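Acyl-CoA dehydrogenase FadE3 (Mycobacterium smegmatis, PDB 4IV6) belongs to the acyl-CoA dehydrogenase family of flavoproteins and binds dihydroflavine-adenine dinucleotide in a four-chain assembly. Local coordinates at residues T38-L43 and R80-L85. Residues are numbered along the deposited sequence; the frame is centred on the assembly and turned at random. Where two conformers were deposited one is given.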
# COMPACT_ATOMS: atom_id res chain seq x y z
N THR B 38 -22.54 -18.30 -20.74
CA THR B 38 -22.99 -18.56 -22.10
C THR B 38 -21.99 -18.03 -23.10
O THR B 38 -21.52 -16.90 -22.99
CB THR B 38 -24.39 -17.91 -22.32
OG1 THR B 38 -25.30 -18.44 -21.36
CG2 THR B 38 -24.92 -18.15 -23.75
N TYR B 39 -21.64 -18.84 -24.09
CA TYR B 39 -20.67 -18.38 -25.08
C TYR B 39 -21.35 -17.29 -25.90
O TYR B 39 -22.45 -17.49 -26.38
CB TYR B 39 -20.17 -19.52 -25.96
CG TYR B 39 -19.34 -19.05 -27.13
CD1 TYR B 39 -18.04 -18.55 -26.95
CD2 TYR B 39 -19.87 -19.06 -28.41
CE1 TYR B 39 -17.29 -18.10 -28.04
CE2 TYR B 39 -19.14 -18.63 -29.50
CZ TYR B 39 -17.85 -18.14 -29.31
OH TYR B 39 -17.14 -17.71 -30.42
N PRO B 40 -20.74 -16.08 -25.99
CA PRO B 40 -21.45 -14.98 -26.64
C PRO B 40 -21.30 -15.01 -28.17
O PRO B 40 -20.59 -14.20 -28.76
CB PRO B 40 -20.79 -13.74 -26.03
CG PRO B 40 -19.41 -14.18 -25.72
CD PRO B 40 -19.46 -15.66 -25.42
N GLU B 41 -21.98 -15.95 -28.79
CA GLU B 41 -21.80 -16.20 -30.20
C GLU B 41 -22.21 -15.01 -31.07
O GLU B 41 -21.49 -14.64 -31.99
CB GLU B 41 -22.53 -17.47 -30.59
CG GLU B 41 -22.27 -17.84 -32.04
CD GLU B 41 -22.99 -19.08 -32.48
OE1 GLU B 41 -24.00 -19.48 -31.86
OE2 GLU B 41 -22.52 -19.64 -33.47
N GLU B 42 -23.33 -14.37 -30.75
CA GLU B 42 -23.82 -13.23 -31.51
C GLU B 42 -22.87 -12.03 -31.40
O GLU B 42 -22.53 -11.40 -32.40
CB GLU B 42 -25.23 -12.83 -31.05
N LEU B 43 -22.43 -11.71 -30.18
CA LEU B 43 -21.49 -10.62 -29.96
C LEU B 43 -20.17 -10.87 -30.72
O LEU B 43 -19.64 -9.97 -31.37
CB LEU B 43 -21.24 -10.42 -28.45
CG LEU B 43 -22.46 -9.98 -27.64
CD1 LEU B 43 -22.12 -9.88 -26.17
CD2 LEU B 43 -23.02 -8.65 -28.15
N ARG B 80 -13.69 -2.83 -21.38
CA ARG B 80 -14.59 -2.00 -20.64
C ARG B 80 -16.01 -2.59 -20.60
O ARG B 80 -16.64 -2.64 -19.54
CB ARG B 80 -14.58 -0.61 -21.24
CG ARG B 80 -15.49 0.42 -20.59
CD ARG B 80 -15.43 1.70 -21.43
NE ARG B 80 -16.53 2.57 -21.06
CZ ARG B 80 -17.74 2.58 -21.61
NH1 ARG B 80 -18.62 3.41 -21.12
NH2 ARG B 80 -18.04 1.87 -22.69
N GLY B 81 -16.51 -3.05 -21.74
CA GLY B 81 -17.82 -3.71 -21.76
C GLY B 81 -17.81 -5.10 -21.11
O GLY B 81 -18.68 -5.43 -20.31
N TRP B 82 -16.83 -5.90 -21.45
CA TRP B 82 -16.72 -7.26 -20.93
C TRP B 82 -15.33 -7.79 -21.24
O TRP B 82 -14.98 -7.96 -22.41
CB TRP B 82 -17.79 -8.17 -21.56
CG TRP B 82 -17.94 -9.53 -20.97
CD1 TRP B 82 -17.39 -10.02 -19.81
CD2 TRP B 82 -18.77 -10.58 -21.48
NE1 TRP B 82 -17.84 -11.30 -19.58
CE2 TRP B 82 -18.67 -11.67 -20.60
CE3 TRP B 82 -19.59 -10.69 -22.61
CZ2 TRP B 82 -19.35 -12.87 -20.82
CZ3 TRP B 82 -20.27 -11.89 -22.82
CH2 TRP B 82 -20.13 -12.96 -21.92
N MET B 83 -14.54 -8.02 -20.18
CA MET B 83 -13.15 -8.43 -20.32
C MET B 83 -13.03 -9.61 -21.28
O MET B 83 -12.12 -9.68 -22.11
CB MET B 83 -12.57 -8.81 -18.95
CG MET B 83 -11.07 -9.11 -18.96
SD MET B 83 -10.44 -9.67 -17.35
CE MET B 83 -11.09 -11.33 -17.29
N SER B 84 -13.97 -10.55 -21.14
CA SER B 84 -13.96 -11.77 -21.95
C SER B 84 -13.94 -11.51 -23.47
O SER B 84 -13.40 -12.32 -24.23
CB SER B 84 -15.18 -12.64 -21.58
OG SER B 84 -15.14 -13.09 -20.22
N LEU B 85 -14.57 -10.43 -23.93
CA LEU B 85 -14.58 -10.15 -25.37
C LEU B 85 -13.20 -9.71 -25.87
O LEU B 85 -12.80 -10.04 -27.01
CB LEU B 85 -15.67 -9.11 -25.72
CG LEU B 85 -17.10 -9.53 -25.36
CD1 LEU B 85 -18.06 -8.41 -25.78
CD2 LEU B 85 -17.54 -10.84 -26.01
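The indole of W82 carries S84 CB on one face, 3.6 Å above the ring plane and shifted toward the rim, while its six-membered end reaches the segment 38-43. At that end the carbonyl oxygen of T38 and CD1 of L43 lie at the ring edge, close to its plane, the latter 4.3 Å from W82 CZ3. P40 approaches the ring obliquely: its CB comes to 3.7 Å from W82 CZ3, and its CG stands almost as near the same carbon. W82, with CG anti to the backbone N (chi1 -170°), points toward segment 38-43 from the short break between helices 68-81 and 83-102, where its backbone leaves helical geometry. The L85 N to W82 O hydrogen bond ties this break to the start of the second helix.

L85 follows on as the second apolar group. Its CD2 lies 3.8 Å from P40 CG, the two side chains passing alongside one another and pointing opposite ways, and its other methyl, CD1, is 4.3 Å from L43 CD1. P40 CG thus touches both W82 and L85, while CB adds to the contact with W82. P40 occupies the N-cap position of helix 41-50 and the centre of an inverse gamma turn, closed by E41 N donating to Y39 O at 2.9 Å.

Around this patch V30 and E34 of helix 30-35 touch W82, and V26 of helix 9-26 touches L85, placing the contact within the helical N-terminal domain. P40, L43, W82 and L85 are all buried and meet through carbon alone, so the start of helix 41-50 is held against the helix break by van der Waals packing and exclusion of water, without a polar bond to fix direction.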